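Local coordinates for protein SaTIE-TED (PDB 6FX6) that is of unknown function but, as a thioester domain of an LPXTG-anchored staphylococcal surface protein, probably attaches the bacterium covalently to host targets, at residues V21-A24 against E28-T31; D33-F38 against A99-I104; A63-L68 against A73-L78; S93-I98 against E122-D127; K133-R138 against L200-I205. All blocks are in the same frame, centred on the assembly; numbering follows the deposited sequence.

The five contacts run from the antiparallel sheet that holds strands 20-24 and 30-40 to the junction with the C-terminal sheets. Interactions 1 and 2 share strand 30-40, with centres about 14 Å apart. Interaction 2 sets that strand against helix 94-107, which also carries interaction 4, about 10 Å away centre to centre; their segments alternate along the chain. Interaction 3 is nested in the loop that interaction 2 closes, and Leu-78 touches Ile-104 between them. Interactions 4 and 5 both use helix 121-134, and the centre of interaction 5 lies about 35 Å from that of interaction 1. The contacts thus tie strands and helices together and reach, at interaction 5, the C-terminal sheets.

Interaction 1 of 5, residues V21-A24 against E28-T31; sequences VYSA and ENFT
Tyr-22 and Phe-30 form an antiparallel hydrogen-bonded pair joining strand 20-24 to the start of strand 30-40. Tyr-22 N gives to Phe-30 O at 3.1 Å and Phe-30 N gives to Tyr-22 O at 2.9 Å, both nearly straight. Val-21 and Thr-31 form the adjoining non-hydrogen-bonded pair, while the CA-H of Val-21 points at Phe-30 O. Asn-29 and Phe-30 both face Tyr-22, which makes a G1 beta bulge; Asn-29, with its positive phi, takes the position where the chain turns a corner. Its backbone N-H is still satisfied: Asn-29 N gives to Ser-23 OG at 2.9 Å with an N-H...O angle of 173°, so a serine hydroxyl stands in for a strand carbonyl.

Ser-23 suits this place because the short side chain, with OG beside its own backbone N (chi1 -65°), puts the hydroxyl within reach of Asn-29 N. Tyr-22 and Phe-30 lie side by side on one face of the sheet, pointing the same way, with CE1 of Tyr-22 3.8 Å from CD1 of Phe-30 and ring planes 70° apart. On the other face the methyl CG2 of Val-21 meets OG1 of Thr-31 at 4.0 Å. Beta-branched residues fit such an extended pair.

The polar end of Tyr-22 is held by Pro-50 O and Arg-27, and Arg-27 also makes a cation-pi contact with Phe-30. Strand 111-115 pairs with the other edge of strand 20-24, where His-113 bonds to Ser-23 OG, and the Tyr-22 ring meets Trp-105 of helix 94-107.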
# COMPACT_ATOMS: atom_id res chain seq x y z
N VAL A 21 11.85 7.42 -22.30
CA VAL A 21 11.50 6.84 -23.59
C VAL A 21 11.22 5.37 -23.28
O VAL A 21 12.13 4.65 -22.85
CB VAL A 21 12.64 6.98 -24.62
CG1 VAL A 21 12.26 6.28 -25.93
CG2 VAL A 21 12.95 8.45 -24.86
N TYR A 22 9.98 4.93 -23.50
CA TYR A 22 9.56 3.59 -23.11
C TYR A 22 8.69 2.90 -24.15
O TYR A 22 8.12 3.54 -25.03
CB TYR A 22 8.84 3.62 -21.76
CG TYR A 22 7.38 4.01 -21.82
CD1 TYR A 22 7.00 5.34 -22.01
CD2 TYR A 22 6.38 3.06 -21.67
CE1 TYR A 22 5.66 5.71 -22.05
CE2 TYR A 22 5.03 3.41 -21.71
CZ TYR A 22 4.68 4.73 -21.90
OH TYR A 22 3.34 5.08 -21.94
N SER A 23 8.59 1.58 -24.00
CA SER A 23 7.72 0.73 -24.80
C SER A 23 6.83 -0.11 -23.88
O SER A 23 7.25 -0.53 -22.80
CB SER A 23 8.55 -0.18 -25.71
OG SER A 23 9.27 0.59 -26.65
N ALA A 24 5.60 -0.32 -24.32
CA ALA A 24 4.62 -1.11 -23.58
C ALA A 24 3.51 -1.53 -24.54
O ALA A 24 2.77 -0.67 -25.02
CB ALA A 24 4.05 -0.30 -22.43
N GLU A 28 5.36 1.79 -28.80
CA GLU A 28 6.81 1.58 -28.92
C GLU A 28 7.54 2.92 -28.95
O GLU A 28 7.11 3.84 -29.65
CB GLU A 28 7.12 0.80 -30.21
CG GLU A 28 6.72 -0.67 -30.18
CD GLU A 28 6.87 -1.35 -31.53
OE1 GLU A 28 6.70 -0.69 -32.58
OE2 GLU A 28 7.16 -2.57 -31.55
N ASN A 29 8.64 3.00 -28.20
CA ASN A 29 9.54 4.17 -28.19
C ASN A 29 8.79 5.50 -28.09
O ASN A 29 8.97 6.41 -28.91
CB ASN A 29 10.47 4.12 -29.41
CG ASN A 29 11.41 2.94 -29.36
OD1 ASN A 29 12.24 2.83 -28.46
ND2 ASN A 29 11.30 2.05 -30.34
N PHE A 30 7.93 5.58 -27.08
CA PHE A 30 7.07 6.73 -26.80
C PHE A 30 7.82 7.65 -25.85
O PHE A 30 8.32 7.20 -24.81
CB PHE A 30 5.77 6.23 -26.17
CG PHE A 30 4.70 7.28 -25.98
CD1 PHE A 30 4.65 8.05 -24.82
CD2 PHE A 30 3.70 7.46 -26.94
CE1 PHE A 30 3.65 9.00 -24.63
CE2 PHE A 30 2.70 8.41 -26.76
CZ PHE A 30 2.67 9.18 -25.60
N THR A 31 7.90 8.94 -26.21
CA THR A 31 8.59 9.94 -25.40
C THR A 31 7.58 10.65 -24.50
O THR A 31 6.65 11.28 -24.99
CB THR A 31 9.28 10.98 -26.30
OG1 THR A 31 10.20 10.32 -27.17
CG2 THR A 31 10.04 12.02 -25.46

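Interaction 2 of 5, residues D33-F38 against A99-I104; sequences DRWAKF and ATQMLI. With ZN (zinc ion), chain C.
Trp-35 points its indole from strand 30-40 at helix 94-107, and two consecutive helix residues receive it differently. Gln-101 comes to the edge of the ring: its CG lies in the indole plane, 3.7 Å from Trp-35 NE1. Met-102, a selenomethionine here, crosses the indole at about a right angle. Its CG rests 3.6 Å from Trp-35 CH2, and SE stands 5.0 Å from the centroid of the six-membered ring, 51° off the normal, an oblique Met-aromatic contact. The unbranched, flexible chain lies against the ring's CH2 corner. Strand and helix cross at 92° with axes 10.7 Å apart, a gap that the large indole, with Gln-101 and Met-102, helps to fill. This packs helix 94-107 of the thioester domain on the antiparallel sheet.

With CG anti to the backbone N (chi1 178°), Gln-101 leans out toward the strand, and the bend at its next torsion carries the amide on past the indole to the edge of the Phe-38 ring. There a water gives to Gln-101 OE1 at 2.9 Å and to Ala-36 O at 2.6 Å, and accepts a weak bond from Trp-35 NE1.

In the loop just before Trp-35, far from the helix, Asp-33 OD1 binds a zinc ion at 2.0 Å, beside a water ligand.

Gln-101 OE1 takes a further bond from Cys-47 N, linking strand 30-40, through the water, to strand 43-47. One buried carbonyl oxygen thus gathers a backbone N-H and a water, which satisfies it and should help to fix the rotation of the amide.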
# COMPACT_ATOMS: atom_id res chain seq x y z
N ASP A 33 7.24 13.62 -22.31
CA ASP A 33 7.80 14.92 -21.92
C ASP A 33 6.91 15.71 -20.94
O ASP A 33 7.12 16.90 -20.71
CB ASP A 33 8.16 15.75 -23.16
CG ASP A 33 6.96 16.13 -24.02
OD1 ASP A 33 5.86 15.58 -23.85
OD2 ASP A 33 7.12 16.99 -24.89
N ARG A 34 5.91 15.03 -20.38
CA ARG A 34 5.16 15.53 -19.23
C ARG A 34 4.54 14.32 -18.53
O ARG A 34 4.56 13.20 -19.07
CB ARG A 34 4.07 16.52 -19.64
CG ARG A 34 3.10 15.96 -20.66
CD ARG A 34 1.76 16.70 -20.70
NE ARG A 34 0.75 15.92 -21.42
CZ ARG A 34 -0.42 16.37 -21.85
NH1 ARG A 34 -1.24 15.53 -22.49
NH2 ARG A 34 -0.80 17.64 -21.67
N TRP A 35 3.98 14.54 -17.35
CA TRP A 35 3.44 13.45 -16.56
C TRP A 35 2.13 13.84 -15.88
O TRP A 35 2.04 14.90 -15.25
CB TRP A 35 4.46 12.98 -15.52
CG TRP A 35 4.37 11.54 -15.26
CD1 TRP A 35 3.39 10.90 -14.56
CD2 TRP A 35 5.26 10.52 -15.73
NE1 TRP A 35 3.62 9.55 -14.55
CE2 TRP A 35 4.76 9.29 -15.26
CE3 TRP A 35 6.44 10.53 -16.48
CZ2 TRP A 35 5.41 8.07 -15.52
CZ3 TRP A 35 7.07 9.33 -16.74
CH2 TRP A 35 6.56 8.11 -16.27
N ALA A 36 1.13 12.98 -16.04
CA ALA A 36 -0.18 13.17 -15.43
C ALA A 36 -0.14 12.58 -14.03
O ALA A 36 0.09 11.38 -13.86
CB ALA A 36 -1.26 12.50 -16.26
N LYS A 37 -0.33 13.43 -13.02
CA LYS A 37 -0.56 12.97 -11.66
C LYS A 37 -2.07 12.92 -11.47
O LYS A 37 -2.73 13.95 -11.33
CB LYS A 37 0.08 13.92 -10.65
CG LYS A 37 0.07 13.40 -9.22
CD LYS A 37 0.57 14.45 -8.26
CE LYS A 37 0.68 13.91 -6.84
NZ LYS A 37 1.04 14.98 -5.88
N PHE A 38 -2.61 11.70 -11.48
CA PHE A 38 -4.05 11.49 -11.47
C PHE A 38 -4.66 11.60 -10.07
O PHE A 38 -4.08 11.11 -9.09
CB PHE A 38 -4.40 10.11 -12.04
CG PHE A 38 -3.97 9.92 -13.47
CD1 PHE A 38 -4.63 10.57 -14.51
CD2 PHE A 38 -2.91 9.06 -13.79
CE1 PHE A 38 -4.25 10.38 -15.83
CE2 PHE A 38 -2.52 8.86 -15.11
CZ PHE A 38 -3.19 9.52 -16.13
N ALA A 99 8.20 7.87 -10.04
CA ALA A 99 8.90 6.61 -9.75
C ALA A 99 7.92 5.50 -9.37
O ALA A 99 8.04 4.38 -9.84
CB ALA A 99 9.92 6.81 -8.63
N THR A 100 6.93 5.84 -8.55
CA THR A 100 5.91 4.89 -8.14
C THR A 100 5.09 4.43 -9.35
O THR A 100 4.88 3.22 -9.53
CB THR A 100 5.00 5.49 -7.05
OG1 THR A 100 5.81 5.87 -5.94
CG2 THR A 100 3.96 4.48 -6.58
N GLN A 101 4.64 5.37 -10.17
CA GLN A 101 3.92 5.05 -11.42
C GLN A 101 4.78 4.16 -12.32
O GLN A 101 4.27 3.21 -12.91
CB GLN A 101 3.54 6.32 -12.18
CG GLN A 101 2.83 6.10 -13.52
CD GLN A 101 1.46 5.47 -13.36
OE1 GLN A 101 0.45 6.18 -13.27
NE2 GLN A 101 1.41 4.14 -13.33
N MSE A 102 6.06 4.49 -12.43
CA MSE A 102 6.98 3.73 -13.27
C MSE A 102 7.20 2.32 -12.78
O MSE A 102 7.36 1.40 -13.59
CB MSE A 102 8.33 4.43 -13.41
CG MSE A 102 8.30 5.45 -14.55
SE MSE A 102 9.88 6.61 -14.41
CE MSE A 102 11.26 5.30 -14.94
N LEU A 103 7.23 2.14 -11.45
CA LEU A 103 7.38 0.80 -10.86
C LEU A 103 6.12 -0.05 -11.03
O LEU A 103 6.22 -1.24 -11.31
CB LEU A 103 7.74 0.91 -9.37
CG LEU A 103 8.05 -0.41 -8.64
CD1 LEU A 103 9.05 -1.26 -9.40
CD2 LEU A 103 8.55 -0.12 -7.23
N ILE A 104 4.95 0.57 -10.84
CA ILE A 104 3.66 -0.05 -11.16
C ILE A 104 3.66 -0.52 -12.61
O ILE A 104 3.28 -1.65 -12.90
CB ILE A 104 2.48 0.92 -10.89
CG1 ILE A 104 2.24 1.02 -9.38
CG2 ILE A 104 1.20 0.47 -11.59
CD1 ILE A 104 1.41 2.22 -8.96
ZN ZN C . 4.20 16.19 -24.71
O HOH W 1 0.82 8.88 -14.16
O HOH W 2 2.49 15.16 -23.80

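Interaction 3 of 5, residues A63-L68 against A73-L78; sequences ANLDTL and ALRNKL
Arg-75 reaches from helix 72-87 across the turn at the end of strand 59-64 and lays its chain along Leu-65 and Asp-66. Its aliphatic part does the first work: CG lies 3.9 Å from Leu-65 CD2 and CD lies 3.7 Å from Asp-66 N. The leucine and arginine chains run past each other in opposite directions, so the Arg-75 methylenes lie against the leucine's branch carbon and methyl CD2. Leucine suits the buried side of this turn, whereas arginine can cover it with carbon and still carry its charge out toward the surface.

Further along, the arginine turns about its CG-CD bond (chi3 -48°), which sets the guanidinium so that one face receives Asp-66 CB. That carbon stands 3.7 Å above the plane, displaced toward the rim. The carboxylate itself stays apart, with Asp-66 OD2 at 5.4 Å from Arg-75 NE; the opposite charges probably attract without forming a salt bridge.

In the fold this is a strand-to-helix connection within the thioester domain: residues 65-68 take helical backbone angles after the strand ends and lead toward helix 72-87. The turn is held by Asn-64 O, which accepts from both Thr-67 N and Thr-67 OG1. The hydroxyl bond is 2.9 Å from Thr-67 OG1 to Asn-64 O, and threonine suits the position because its hydroxyl folds back on the chain.

Beyond the two segments, the guanidinium is positioned by Phe-69 O, which accepts from Arg-75 NH1. Leu-65 packs also on Pro-209, while Leu-78, further along the helix, packs on Ile-104 of helix 94-107.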
# COMPACT_ATOMS: atom_id res chain seq x y z
N ALA A 63 -15.23 0.24 -10.54
CA ALA A 63 -15.48 -1.17 -10.25
C ALA A 63 -14.30 -1.71 -9.46
O ALA A 63 -13.24 -1.11 -9.47
CB ALA A 63 -15.66 -1.95 -11.54
N ASN A 64 -14.48 -2.85 -8.78
CA ASN A 64 -13.40 -3.43 -7.97
C ASN A 64 -12.22 -3.84 -8.85
O ASN A 64 -12.40 -4.29 -9.98
CB ASN A 64 -13.91 -4.64 -7.17
CG ASN A 64 -12.95 -5.06 -6.08
OD1 ASN A 64 -12.45 -6.19 -6.08
ND2 ASN A 64 -12.66 -4.16 -5.15
N LEU A 65 -11.01 -3.68 -8.32
CA LEU A 65 -9.76 -3.96 -9.06
C LEU A 65 -9.68 -5.37 -9.68
O LEU A 65 -9.05 -5.55 -10.72
CB LEU A 65 -8.55 -3.74 -8.15
CG LEU A 65 -7.16 -3.85 -8.79
CD1 LEU A 65 -6.96 -2.79 -9.87
CD2 LEU A 65 -6.08 -3.74 -7.72
N ASP A 66 -10.30 -6.36 -9.03
CA ASP A 66 -10.30 -7.74 -9.55
C ASP A 66 -10.97 -7.96 -10.92
O ASP A 66 -10.73 -8.99 -11.55
CB ASP A 66 -10.86 -8.73 -8.51
CG ASP A 66 -12.31 -8.45 -8.10
OD1 ASP A 66 -12.98 -7.60 -8.74
OD2 ASP A 66 -12.77 -9.08 -7.13
N THR A 67 -11.80 -7.01 -11.38
CA THR A 67 -12.37 -7.07 -12.74
C THR A 67 -11.30 -6.95 -13.83
O THR A 67 -11.46 -7.50 -14.92
CB THR A 67 -13.44 -5.97 -12.98
OG1 THR A 67 -12.84 -4.67 -12.87
CG2 THR A 67 -14.60 -6.10 -12.00
N LEU A 68 -10.21 -6.25 -13.53
CA LEU A 68 -9.09 -6.09 -14.46
C LEU A 68 -8.02 -7.17 -14.27
O LEU A 68 -7.55 -7.75 -15.26
CB LEU A 68 -8.47 -4.70 -14.31
CG LEU A 68 -7.35 -4.30 -15.28
CD1 LEU A 68 -7.77 -4.43 -16.73
CD2 LEU A 68 -6.93 -2.87 -14.96
N ALA A 73 -1.83 -11.91 -6.05
CA ALA A 73 -0.47 -11.48 -5.72
C ALA A 73 -0.08 -10.20 -6.45
O ALA A 73 0.57 -9.33 -5.88
CB ALA A 73 0.54 -12.59 -6.02
N LEU A 74 -0.50 -10.09 -7.72
CA LEU A 74 -0.33 -8.86 -8.49
C LEU A 74 -1.16 -7.71 -7.91
O LEU A 74 -0.63 -6.63 -7.67
CB LEU A 74 -0.69 -9.09 -9.97
CG LEU A 74 -0.60 -7.90 -10.94
CD1 LEU A 74 0.78 -7.26 -10.90
CD2 LEU A 74 -0.94 -8.35 -12.35
N ARG A 75 -2.45 -7.96 -7.66
CA ARG A 75 -3.33 -6.96 -7.03
C ARG A 75 -2.76 -6.46 -5.71
O ARG A 75 -2.77 -5.26 -5.45
CB ARG A 75 -4.73 -7.52 -6.78
CG ARG A 75 -5.63 -7.58 -8.00
CD ARG A 75 -7.10 -7.60 -7.60
NE ARG A 75 -7.39 -8.57 -6.54
CZ ARG A 75 -7.52 -9.89 -6.71
NH1 ARG A 75 -7.39 -10.46 -7.91
NH2 ARG A 75 -7.77 -10.66 -5.65
N ASN A 76 -2.29 -7.39 -4.89
CA ASN A 76 -1.60 -7.06 -3.63
C ASN A 76 -0.38 -6.20 -3.89
O ASN A 76 -0.26 -5.13 -3.30
CB ASN A 76 -1.16 -8.33 -2.87
CG ASN A 76 -2.17 -8.76 -1.83
OD1 ASN A 76 -2.68 -9.88 -1.87
ND2 ASN A 76 -2.45 -7.88 -0.87
N LYS A 77 0.50 -6.63 -4.79
CA LYS A 77 1.73 -5.90 -5.06
C LYS A 77 1.46 -4.48 -5.58
O LYS A 77 2.10 -3.52 -5.13
CB LYS A 77 2.65 -6.67 -6.03
CG LYS A 77 4.11 -6.25 -5.94
CD LYS A 77 5.05 -7.35 -6.41
CE LYS A 77 6.50 -7.04 -6.03
NZ LYS A 77 7.40 -8.21 -6.26
N LEU A 78 0.49 -4.34 -6.48
CA LEU A 78 0.12 -3.02 -7.01
C LEU A 78 -0.33 -2.05 -5.90
O LEU A 78 0.03 -0.87 -5.94
CB LEU A 78 -0.97 -3.13 -8.08
CG LEU A 78 -0.55 -3.82 -9.39
CD1 LEU A 78 -1.77 -4.25 -10.18
CD2 LEU A 78 0.34 -2.92 -10.23

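Interaction 4 of 5, residues S93-I98 against E122-D127; sequences SDEQYI and EARKAD
Arg-124 is the residue of 122-127 that meets 93-98, its long chain spanning the gap between helices 121-134 and 94-107 of the thioester domain and reaching the N-cap of the latter. Starting at its backbone, Arg-124 O receives a bond of 2.7 Å from a water that also gives to Gln-96 OE1. The Arg-124 chain then runs past Gln-96 OE1, with CD 3.1 Å and NE 3.0 Å from it, while Gln-96 NE2 gives to Gly-85 O. The amide and guanidinium planes are 28° apart, with Gln-96 CG at the guanidinium edge.

The rotation about the arginine's CG-CD bond (chi3 147°) sets the flat end over the start of helix 94-107. There Glu-95 CB sits 3.6 Å above the centre of the guanidinium face, while the glutamate's own bend takes its carboxylate off to a salt bridge with Lys-15. Arg-124 NH2 lies 3.2 Å from Ser-93 OG. Serine suits this N-cap because its short hydroxyl accepts from Gln-96 N and also bonds to Asp-91.

Asp-91 makes a salt bridge with Arg-124 NH2, and Leu-119 O accepts from NH1. The guanidinium is thus held by a carboxylate and a carbonyl rather than by the carboxylate of Glu-95, whose CB only packs on its face. Its positive charge lies near a helix N terminus, a placement that Asp-91 probably offsets.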
# COMPACT_ATOMS: atom_id res chain seq x y z
N SER A 93 7.14 14.23 -3.52
CA SER A 93 7.61 14.94 -4.70
C SER A 93 7.05 14.34 -5.98
O SER A 93 6.70 13.16 -6.02
CB SER A 93 9.15 14.95 -4.78
OG SER A 93 9.69 13.66 -4.99
N ASP A 94 6.98 15.18 -7.00
CA ASP A 94 6.65 14.75 -8.36
C ASP A 94 7.52 13.57 -8.80
O ASP A 94 7.04 12.65 -9.45
CB ASP A 94 6.84 15.91 -9.35
CG ASP A 94 5.83 17.04 -9.15
OD1 ASP A 94 4.78 16.84 -8.48
OD2 ASP A 94 6.09 18.15 -9.67
N GLU A 95 8.79 13.59 -8.42
CA GLU A 95 9.72 12.51 -8.73
C GLU A 95 9.31 11.18 -8.08
O GLU A 95 9.37 10.14 -8.73
CB GLU A 95 11.16 12.89 -8.34
CG GLU A 95 11.81 13.96 -9.23
CD GLU A 95 11.38 15.40 -8.92
OE1 GLU A 95 10.61 15.62 -7.96
OE2 GLU A 95 11.82 16.31 -9.65
N GLN A 96 8.88 11.21 -6.81
CA GLN A 96 8.38 9.99 -6.14
C GLN A 96 7.12 9.44 -6.79
O GLN A 96 7.01 8.23 -6.99
CB GLN A 96 8.07 10.20 -4.64
CG GLN A 96 9.13 9.72 -3.66
CD GLN A 96 9.57 8.28 -3.85
OE1 GLN A 96 10.72 8.03 -4.18
NE2 GLN A 96 8.67 7.34 -3.62
N TYR A 97 6.16 10.32 -7.08
CA TYR A 97 4.95 9.91 -7.80
C TYR A 97 5.29 9.23 -9.11
O TYR A 97 4.74 8.18 -9.43
CB TYR A 97 4.01 11.09 -8.07
CG TYR A 97 2.78 10.64 -8.82
CD1 TYR A 97 1.65 10.18 -8.14
CD2 TYR A 97 2.76 10.62 -10.21
CE1 TYR A 97 0.53 9.74 -8.83
CE2 TYR A 97 1.66 10.17 -10.91
CZ TYR A 97 0.55 9.73 -10.22
OH TYR A 97 -0.55 9.30 -10.94
N ILE A 98 6.18 9.85 -9.89
CA ILE A 98 6.60 9.31 -11.18
C ILE A 98 7.28 7.95 -11.00
O ILE A 98 6.97 7.00 -11.73
CB ILE A 98 7.53 10.29 -11.94
CG1 ILE A 98 6.72 11.48 -12.44
CG2 ILE A 98 8.21 9.61 -13.12
CD1 ILE A 98 7.55 12.63 -12.97
N GLU A 122 16.62 4.41 -9.83
CA GLU A 122 17.07 3.14 -9.26
C GLU A 122 17.08 3.18 -7.73
O GLU A 122 16.67 2.20 -7.10
CB GLU A 122 18.45 2.75 -9.81
CG GLU A 122 18.45 2.42 -11.30
CD GLU A 122 17.50 1.29 -11.67
OE1 GLU A 122 17.55 0.22 -11.02
OE2 GLU A 122 16.69 1.47 -12.61
N ALA A 123 17.49 4.31 -7.15
CA ALA A 123 17.48 4.50 -5.70
C ALA A 123 16.05 4.63 -5.13
O ALA A 123 15.76 4.10 -4.06
CB ALA A 123 18.31 5.71 -5.30
N ARG A 124 15.18 5.33 -5.86
CA ARG A 124 13.77 5.44 -5.46
C ARG A 124 13.06 4.08 -5.51
O ARG A 124 12.37 3.70 -4.55
CB ARG A 124 13.02 6.46 -6.33
CG ARG A 124 13.31 7.91 -5.97
CD ARG A 124 12.36 8.88 -6.66
NE ARG A 124 12.09 10.06 -5.83
CZ ARG A 124 12.86 11.14 -5.74
NH1 ARG A 124 13.99 11.26 -6.42
NH2 ARG A 124 12.49 12.14 -4.94
N LYS A 125 13.25 3.35 -6.61
CA LYS A 125 12.70 2.00 -6.78
C LYS A 125 13.16 1.04 -5.69
O LYS A 125 12.34 0.31 -5.12
CB LYS A 125 13.12 1.45 -8.15
CG LYS A 125 12.62 0.05 -8.47
CD LYS A 125 13.24 -0.44 -9.77
CE LYS A 125 12.75 -1.83 -10.13
NZ LYS A 125 13.29 -2.28 -11.44
N ALA A 126 14.46 1.04 -5.40
CA ALA A 126 15.05 0.15 -4.39
C ALA A 126 14.45 0.34 -3.00
O ALA A 126 14.13 -0.64 -2.33
CB ALA A 126 16.57 0.32 -4.34
N ASP A 127 14.28 1.59 -2.58
CA ASP A 127 13.67 1.91 -1.28
C ASP A 127 12.21 1.45 -1.20
O ASP A 127 11.75 1.06 -0.13
CB ASP A 127 13.77 3.41 -0.95
CG ASP A 127 13.74 3.69 0.56
OD1 ASP A 127 14.69 3.26 1.26
OD2 ASP A 127 12.78 4.34 1.04
O HOH W 3 11.56 5.67 -2.89

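Interaction 5 of 5, residues K133-R138 against L200-I205; sequences KEAEQR and LDRITI
Arg-202 presents one face of its guanidinium to the backbone near the C-terminal part of helix 121-134. Glu-134 O lies 2.9 Å above the plane and Ala-135 CA 3.4 Å above it, both displaced toward the rim. Gln-137 O sits at the edge instead, where Arg-202 NH2 bonds to it at 2.8 Å and NE adds a weak bond. The N-H...O angle of 136° shows that the main bond is bent.

The Arg-138 guanidinium, its plane 37° from that of Arg-202, reaches the same carbonyl: NH2 gives to Gln-137 O at 3.1 Å, from the opposite face of the carbonyl plane, and to Ala-135 O at 2.7 Å. Arg-138 NH2 is 4.0 Å from Arg-202 NE, a closeness the shared Gln-137 O probably eases.

The oxygens come from a type I beta turn, Glu-134 to Gln-137. Arginines suit Ala-135 O and Gln-137 O with their several N-H groups, while Glu-134 O takes the Gln-137 N-H and only lies over the Arg-202 face. Extended from CG to NE, Arg-202 joins this helical part to the four-stranded mixed sheet containing strand 195-201.

Ala-135 is small enough to let the arginine lie close, and it touches Phe-84 of helix 72-87; Arg-202 packs on Asn-165.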
# COMPACT_ATOMS: atom_id res chain seq x y z
N LYS A 133 8.98 -5.56 0.70
CA LYS A 133 9.52 -6.83 1.19
C LYS A 133 9.44 -6.92 2.71
O LYS A 133 9.07 -7.96 3.25
CB LYS A 133 10.97 -7.03 0.72
CG LYS A 133 11.53 -8.43 0.98
CD LYS A 133 12.86 -8.60 0.27
CE LYS A 133 13.59 -9.87 0.69
NZ LYS A 133 12.91 -11.11 0.21
N GLU A 134 9.78 -5.83 3.40
CA GLU A 134 9.71 -5.77 4.87
C GLU A 134 8.29 -5.95 5.42
O GLU A 134 8.12 -6.53 6.50
CB GLU A 134 10.32 -4.46 5.40
CG GLU A 134 11.85 -4.44 5.37
CD GLU A 134 12.47 -3.07 5.62
OE1 GLU A 134 11.77 -2.04 5.57
OE2 GLU A 134 13.70 -3.03 5.87
N ALA A 135 7.29 -5.49 4.68
CA ALA A 135 5.88 -5.63 5.06
C ALA A 135 5.36 -7.08 5.07
O ALA A 135 4.29 -7.33 5.63
CB ALA A 135 4.99 -4.78 4.15
N GLU A 136 6.08 -8.01 4.44
CA GLU A 136 5.78 -9.44 4.55
C GLU A 136 6.19 -10.05 5.89
O GLU A 136 5.66 -11.08 6.29
CB GLU A 136 6.48 -10.23 3.44
CG GLU A 136 6.04 -9.89 2.02
CD GLU A 136 6.80 -10.67 0.94
OE1 GLU A 136 7.72 -11.45 1.28
OE2 GLU A 136 6.46 -10.49 -0.26
N GLN A 137 7.13 -9.41 6.59
CA GLN A 137 7.66 -9.95 7.84
C GLN A 137 6.64 -9.81 8.96
O GLN A 137 5.90 -8.82 9.02
CB GLN A 137 8.97 -9.27 8.24
CG GLN A 137 10.09 -9.33 7.19
CD GLN A 137 10.38 -10.75 6.72
OE1 GLN A 137 10.38 -11.70 7.50
NE2 GLN A 137 10.64 -10.90 5.42
N ARG A 138 6.60 -10.81 9.84
CA ARG A 138 5.66 -10.87 10.95
C ARG A 138 6.41 -11.06 12.26
O ARG A 138 7.53 -11.59 12.27
CB ARG A 138 4.67 -12.02 10.74
CG ARG A 138 3.79 -11.87 9.50
CD ARG A 138 2.75 -10.77 9.68
NE ARG A 138 1.90 -10.59 8.50
CZ ARG A 138 2.21 -9.86 7.42
NH1 ARG A 138 1.33 -9.78 6.43
NH2 ARG A 138 3.37 -9.22 7.31
N LEU A 200 -1.65 -6.09 15.43
CA LEU A 200 -0.62 -5.06 15.25
C LEU A 200 -0.48 -4.73 13.77
O LEU A 200 0.29 -5.38 13.06
CB LEU A 200 0.71 -5.54 15.83
CG LEU A 200 0.64 -6.13 17.24
CD1 LEU A 200 2.05 -6.52 17.68
CD2 LEU A 200 -0.00 -5.17 18.23
N ASP A 201 -1.21 -3.71 13.31
CA ASP A 201 -1.34 -3.41 11.88
C ASP A 201 -0.17 -2.61 11.33
O ASP A 201 0.27 -1.63 11.94
CB ASP A 201 -2.61 -2.59 11.60
CG ASP A 201 -3.87 -3.28 12.07
OD1 ASP A 201 -3.95 -4.52 12.02
OD2 ASP A 201 -4.80 -2.56 12.47
N ARG A 202 0.30 -3.00 10.15
CA ARG A 202 1.25 -2.19 9.38
C ARG A 202 0.56 -1.07 8.59
O ARG A 202 1.18 -0.04 8.34
CB ARG A 202 2.07 -3.06 8.43
CG ARG A 202 3.07 -3.96 9.12
CD ARG A 202 3.65 -4.97 8.15
NE ARG A 202 4.72 -5.76 8.75
CZ ARG A 202 6.01 -5.41 8.84
NH1 ARG A 202 6.45 -4.24 8.36
NH2 ARG A 202 6.87 -6.24 9.43
N ILE A 203 -0.69 -1.29 8.19
CA ILE A 203 -1.46 -0.34 7.38
C ILE A 203 -2.79 -0.02 8.08
O ILE A 203 -3.55 -0.91 8.42
CB ILE A 203 -1.74 -0.92 5.97
CG1 ILE A 203 -0.41 -1.20 5.24
CG2 ILE A 203 -2.59 0.05 5.15
CD1 ILE A 203 -0.55 -1.91 3.91
N THR A 204 -3.07 1.27 8.25
CA THR A 204 -4.28 1.75 8.91
C THR A 204 -5.20 2.61 8.02
O THR A 204 -6.11 3.26 8.53
CB THR A 204 -3.91 2.56 10.16
OG1 THR A 204 -3.15 3.72 9.77
CG2 THR A 204 -3.08 1.71 11.12
N ILE A 205 -4.93 2.62 6.71
CA ILE A 205 -5.82 3.26 5.72
C ILE A 205 -6.24 2.19 4.72
O ILE A 205 -6.00 2.28 3.51
CB ILE A 205 -5.18 4.49 5.01
CG1 ILE A 205 -3.74 4.20 4.55
CG2 ILE A 205 -5.22 5.71 5.92
CD1 ILE A 205 -3.25 5.15 3.47